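Local coordinates for protein phenolpthiocerol synthesis type-I polyketide synthase ppsA (Mycobacterium bovis, PDB 7AKC) that probably takes part, through its acyltransferase domain, in loading extender units for assembly of the lipid core of mycobacterial phthiocerols and phenolphthiocerols, at residues I88-A93 against I291-L296; D106-H111 against V120-L125. One frame throughout, in Å; residues are numbered along the deposited sequence.

Contact 1: residues I88-A93 against I291-L296; sequences IGMQLA and ISAHPL
M90 is the first residue of 88-93 to touch 291-296, and it does so with the last atom of its side chain. Its CG stands anti to the backbone N (chi1 -173°), which sends the thioether out from the helix until CE lies 4.3 Å from CB of A293, a light apolar touch. One residue on, Q91 carries the polar half. The aliphatic part of this side chain runs past the I291 carbonyl, with Q91 CG 3.5 Å from I291 O, while the amide beyond it reaches a bridging water. That water accepts from Q91 NE2 at 2.7 Å and donates to I291 O at 2.5 Å, so a buried loop carbonyl is tied to the helix through solvent. The same NE2 also donates to the backbone O of S28, and the two acceptors together should limit rotation of the amide. The helix backbone joins in as well: CG2 of I291 comes to 3.6 Å from O of Q91, a carbonyl engaged in a hydrogen bond with T95 OG1. The contact thus lays helix 79-100 against the loop that leaves strand 287-290 of the parallel sheet. I291 touches L94, T95 and W98 of that helix and F25 and Y27 of strand 23-27, while Q91 also touches A117 of helix 115-121.

Contact 2: residues D106-H111 against V120-L125; sequences DLVIGH and VVAGAL
V108 meets its two partners with separate methyl groups, one for each of two successive residues, V121 and A122. Its CB points from strand 107-110 toward 120-125, and the fork of the valine is turned so that CG1 lies beside its own backbone N, anti to the carbonyl carbon (chi1 -59°), with CG2 between the two backbone branches. CG1 reaches V121, where it lies 3.9 Å from the CG1 methyl of that residue. The two valines approach at a slant rather than in line, each offering a single methyl to the other. CG2 of V108 goes instead to A122 and rests 3.8 Å from its CB. Both V121 and A122 point their CB atoms toward the strand, and the short side chain of A122 lets the backbones come near: the CA atoms of V108 and A122 are 6.7 Å apart. The interface is small, 103 Å² summed over both sides, and wholly apolar across the two segments. Just past A122 the chain turns at G123, whose positive phi (93°) belongs to a Schellman motif; its N bonds back to V120 O at 3.1 Å. Y27 of strand 23-27 touches both valines, and I241 of strand 240-242 touches V108 and A122. Helix 115-121, next in the chain after strand 107-110, packs here on the parallel sheet. G110 closes that strand within a GxSxG sequence consistent with the nucleophile elbow of acyltransferases.

Overall arrangement
Contacts 1 and 2 belong to the same acyltransferase domain and lie with their centres about 14 Å apart. Along the chain, helix 79-100 is followed by strand 107-110 and then helix 115-121, so both halves of contact 2 come between the two halves of contact 1; the 291-296 loop arrives much later, after strand 287-290. Both strands belong to the five-stranded parallel sheet, with 23-27 between them. The contacts also touch directly, as L92 CD2 packs 3.8 Å from V120 CG1. Contact 1 joins early and late parts of the sequence, while contact 2 is a local strand-to-helix packing; both lie by one sheet, close to the probable nucleophile elbow after strand 107-110.

Contact 1: residues I88-A93 against I291-L296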
loop_
_atom_site.group_PDB
_atom_site.type_symbol
_atom_site.label_atom_id
_atom_site.label_comp_id
_atom_site.label_asym_id
_atom_site.label_seq_id
_atom_site.Cartn_x
_atom_site.Cartn_y
_atom_site.Cartn_z
ATOM N N ILE A 88 -7.650 4.324 -8.710
ATOM C CA ILE A 88 -7.013 5.653 -8.630
ATOM C C ILE A 88 -7.963 6.782 -9.089
ATOM O O ILE A 88 -7.909 7.883 -8.545
ATOM C CB ILE A 88 -5.637 5.728 -9.334
ATOM C CG1 ILE A 88 -4.915 7.063 -9.028
ATOM C CG2 ILE A 88 -5.773 5.469 -10.838
ATOM C CD1 ILE A 88 -3.537 7.197 -9.578
ATOM N N GLY A 89 -8.888 6.490 -10.004
ATOM C CA GLY A 89 -9.869 7.487 -10.438
ATOM C C GLY A 89 -10.749 7.899 -9.274
ATOM O O GLY A 89 -10.873 9.079 -8.962
ATOM N N MET A 90 -11.236 6.893 -8.547
ATOM C CA MET A 90 -12.074 7.046 -7.365
ATOM C C MET A 90 -11.299 7.722 -6.234
ATOM O O MET A 90 -11.858 8.576 -5.560
ATOM C CB MET A 90 -12.588 5.668 -6.926
ATOM C CG MET A 90 -13.586 5.719 -5.819
ATOM S SD MET A 90 -15.282 5.966 -6.411
ATOM C CE MET A 90 -16.104 5.955 -4.865
ATOM N N GLN A 91 -10.010 7.397 -6.060
ATOM C CA GLN A 91 -9.167 8.017 -5.030
ATOM C C GLN A 91 -8.980 9.529 -5.299
ATOM O O GLN A 91 -9.200 10.342 -4.408
ATOM C CB GLN A 91 -7.815 7.293 -4.916
ATOM C CG GLN A 91 -7.903 5.938 -4.199
ATOM C CD GLN A 91 -6.638 5.127 -4.382
ATOM O OE1 GLN A 91 -5.952 5.239 -5.392
ATOM N NE2 GLN A 91 -6.274 4.298 -3.405
ATOM N N LEU A 92 -8.642 9.892 -6.545
ATOM C CA LEU A 92 -8.443 11.284 -6.929
ATOM C C LEU A 92 -9.736 12.098 -6.845
ATOM O O LEU A 92 -9.688 13.259 -6.430
ATOM C CB LEU A 92 -7.841 11.388 -8.342
ATOM C CG LEU A 92 -6.440 10.794 -8.535
ATOM C CD1 LEU A 92 -5.949 11.048 -9.945
ATOM C CD2 LEU A 92 -5.433 11.353 -7.506
ATOM N N ALA A 93 -10.884 11.491 -7.193
ATOM C CA ALA A 93 -12.154 12.218 -7.123
ATOM C C ALA A 93 -12.684 12.339 -5.689
ATOM O O ALA A 93 -13.262 13.385 -5.344
ATOM C CB ALA A 93 -13.200 11.610 -8.058
ATOM N N ILE A 291 -8.828 7.113 1.995
ATOM C CA ILE A 291 -9.587 7.617 0.851
ATOM C C ILE A 291 -9.960 6.445 -0.022
ATOM O O ILE A 291 -9.221 6.098 -0.948
ATOM C CB ILE A 291 -8.805 8.711 0.076
ATOM C CG1 ILE A 291 -8.186 9.760 1.046
ATOM C CG2 ILE A 291 -9.694 9.383 -0.957
ATOM C CD1 ILE A 291 -9.207 10.466 1.937
ATOM N N SER A 292 -11.066 5.778 0.313
ATOM C CA SER A 292 -11.472 4.575 -0.407
ATOM C C SER A 292 -12.995 4.396 -0.427
ATOM O O SER A 292 -13.704 5.053 0.327
ATOM C CB SER A 292 -10.851 3.354 0.260
ATOM O OG SER A 292 -11.404 3.199 1.557
ATOM N N ALA A 293 -13.476 3.437 -1.221
ATOM C CA ALA A 293 -14.899 3.111 -1.305
ATOM C C ALA A 293 -15.376 2.247 -0.110
ATOM O O ALA A 293 -16.578 2.082 0.051
ATOM C CB ALA A 293 -15.192 2.399 -2.621
ATOM N N HIS A 294 -14.443 1.712 0.730
ATOM C CA HIS A 294 -14.724 0.855 1.894
ATOM C C HIS A 294 -13.473 0.766 2.789
ATOM O O HIS A 294 -12.386 0.448 2.304
ATOM C CB HIS A 294 -15.172 -0.555 1.451
ATOM C CG HIS A 294 -15.600 -1.428 2.592
ATOM N ND1 HIS A 294 -16.889 -1.376 3.095
ATOM C CD2 HIS A 294 -14.885 -2.320 3.317
ATOM C CE1 HIS A 294 -16.919 -2.243 4.095
ATOM N NE2 HIS A 294 -15.738 -2.835 4.266
ATOM N N PRO A 295 -13.609 1.049 4.097
ATOM C CA PRO A 295 -12.423 1.059 4.980
ATOM C C PRO A 295 -11.843 -0.315 5.301
ATOM O O PRO A 295 -12.524 -1.166 5.857
ATOM C CB PRO A 295 -12.935 1.761 6.242
ATOM C CG PRO A 295 -14.394 1.464 6.252
ATOM C CD PRO A 295 -14.827 1.460 4.815
ATOM N N LEU A 296 -10.612 -0.554 4.894
ATOM C CA LEU A 296 -9.933 -1.826 5.123
ATOM C C LEU A 296 -8.653 -1.694 5.964
ATOM O O LEU A 296 -8.206 -2.676 6.546
ATOM C CB LEU A 296 -9.590 -2.471 3.782
ATOM C CG LEU A 296 -10.804 -2.885 2.964
ATOM C CD1 LEU A 296 -10.418 -3.242 1.542
ATOM C CD2 LEU A 296 -11.586 -3.994 3.659
HETATM O O HOH W 1 -7.716 4.107 -1.074
#

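Contact 2: residues D106-H111 against V120-L125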
loop_
_atom_site.group_PDB
_atom_site.type_symbol
_atom_site.label_atom_id
_atom_site.label_comp_id
_atom_site.label_asym_id
_atom_site.label_seq_id
_atom_site.Cartn_x
_atom_site.Cartn_y
_atom_site.Cartn_z
ATOM N N ASP A 106 -2.611 17.338 5.257
ATOM C CA ASP A 106 -1.322 17.941 5.559
ATOM C C ASP A 106 -0.182 16.956 5.194
ATOM O O ASP A 106 0.979 17.355 5.112
ATOM C CB ASP A 106 -1.266 18.282 7.042
ATOM C CG ASP A 106 -2.389 19.223 7.439
ATOM O OD1 ASP A 106 -2.379 20.391 6.969
ATOM O OD2 ASP A 106 -3.292 18.788 8.198
ATOM N N LEU A 107 -0.524 15.680 4.967
ATOM C CA LEU A 107 0.408 14.612 4.692
ATOM C C LEU A 107 -0.364 13.472 4.035
ATOM O O LEU A 107 -1.564 13.283 4.282
ATOM C CB LEU A 107 0.978 14.115 6.023
ATOM C CG LEU A 107 2.131 13.140 5.929
ATOM C CD1 LEU A 107 3.451 13.858 6.044
ATOM C CD2 LEU A 107 2.036 12.086 7.023
ATOM N N VAL A 108 0.305 12.765 3.142
ATOM C CA VAL A 108 -0.309 11.593 2.513
ATOM C C VAL A 108 0.552 10.354 2.721
ATOM O O VAL A 108 1.771 10.445 2.802
ATOM C CB VAL A 108 -0.679 11.826 1.023
ATOM C CG1 VAL A 108 -1.659 12.987 0.865
ATOM C CG2 VAL A 108 0.559 12.037 0.177
ATOM N N ILE A 109 -0.096 9.169 2.792
ATOM C CA ILE A 109 0.592 7.893 2.890
ATOM C C ILE A 109 -0.109 6.967 1.934
ATOM O O ILE A 109 -1.318 6.821 1.980
ATOM C CB ILE A 109 0.584 7.331 4.331
ATOM C CG1 ILE A 109 1.378 8.264 5.288
ATOM C CG2 ILE A 109 1.150 5.929 4.341
ATOM C CD1 ILE A 109 1.328 7.878 6.770
ATOM N N GLY A 110 0.649 6.381 1.038
ATOM C CA GLY A 110 0.119 5.427 0.072
ATOM C C GLY A 110 0.610 4.045 0.458
ATOM O O GLY A 110 1.800 3.850 0.685
ATOM N N HIS A 111 -0.304 3.079 0.500
ATOM C CA HIS A 111 -0.091 1.676 0.839
ATOM C C HIS A 111 -0.033 0.880 -0.469
ATOM O O HIS A 111 -0.961 0.947 -1.287
ATOM C CB HIS A 111 -1.270 1.232 1.701
ATOM C CG HIS A 111 -1.395 -0.228 1.970
ATOM N ND1 HIS A 111 -1.982 -1.089 1.034
ATOM C CD2 HIS A 111 -1.158 -0.921 3.109
ATOM C CE1 HIS A 111 -2.018 -2.282 1.619
ATOM N NE2 HIS A 111 -1.516 -2.230 2.861
ATOM N N VAL A 120 0.495 11.549 -6.499
ATOM C CA VAL A 120 -0.249 12.538 -7.289
ATOM C C VAL A 120 -0.849 13.619 -6.382
ATOM O O VAL A 120 -0.751 14.807 -6.700
ATOM C CB VAL A 120 -1.341 11.875 -8.166
ATOM C CG1 VAL A 120 -2.240 12.921 -8.825
ATOM C CG2 VAL A 120 -0.714 10.986 -9.225
ATOM N N VAL A 121 -1.504 13.211 -5.282
ATOM C CA VAL A 121 -2.129 14.159 -4.352
ATOM C C VAL A 121 -1.090 15.059 -3.675
ATOM O O VAL A 121 -1.346 16.247 -3.456
ATOM C CB VAL A 121 -3.053 13.453 -3.338
ATOM C CG1 VAL A 121 -3.526 14.412 -2.250
ATOM C CG2 VAL A 121 -4.241 12.828 -4.047
ATOM N N ALA A 122 0.110 14.525 -3.431
ATOM C CA ALA A 122 1.199 15.298 -2.844
ATOM C C ALA A 122 1.861 16.274 -3.832
ATOM O O ALA A 122 2.622 17.114 -3.401
ATOM C CB ALA A 122 2.248 14.364 -2.259
ATOM N N GLY A 123 1.586 16.148 -5.130
ATOM C CA GLY A 123 2.165 17.016 -6.142
ATOM C C GLY A 123 3.445 16.503 -6.776
ATOM O O GLY A 123 4.031 17.197 -7.606
ATOM N N ALA A 124 3.903 15.286 -6.400
ATOM C CA ALA A 124 5.141 14.750 -6.984
ATOM C C ALA A 124 4.951 14.351 -8.442
ATOM O O ALA A 124 5.868 14.462 -9.252
ATOM C CB ALA A 124 5.643 13.567 -6.171
ATOM N N LEU A 125 3.744 13.925 -8.786
ATOM C CA LEU A 125 3.367 13.551 -10.141
ATOM C C LEU A 125 2.035 14.199 -10.464
ATOM O O LEU A 125 1.206 14.405 -9.570
ATOM C CB LEU A 125 3.131 12.019 -10.167
ATOM C CG LEU A 125 4.183 11.062 -10.761
ATOM C CD1 LEU A 125 5.550 11.318 -10.235
ATOM C CD2 LEU A 125 3.841 9.626 -10.402
#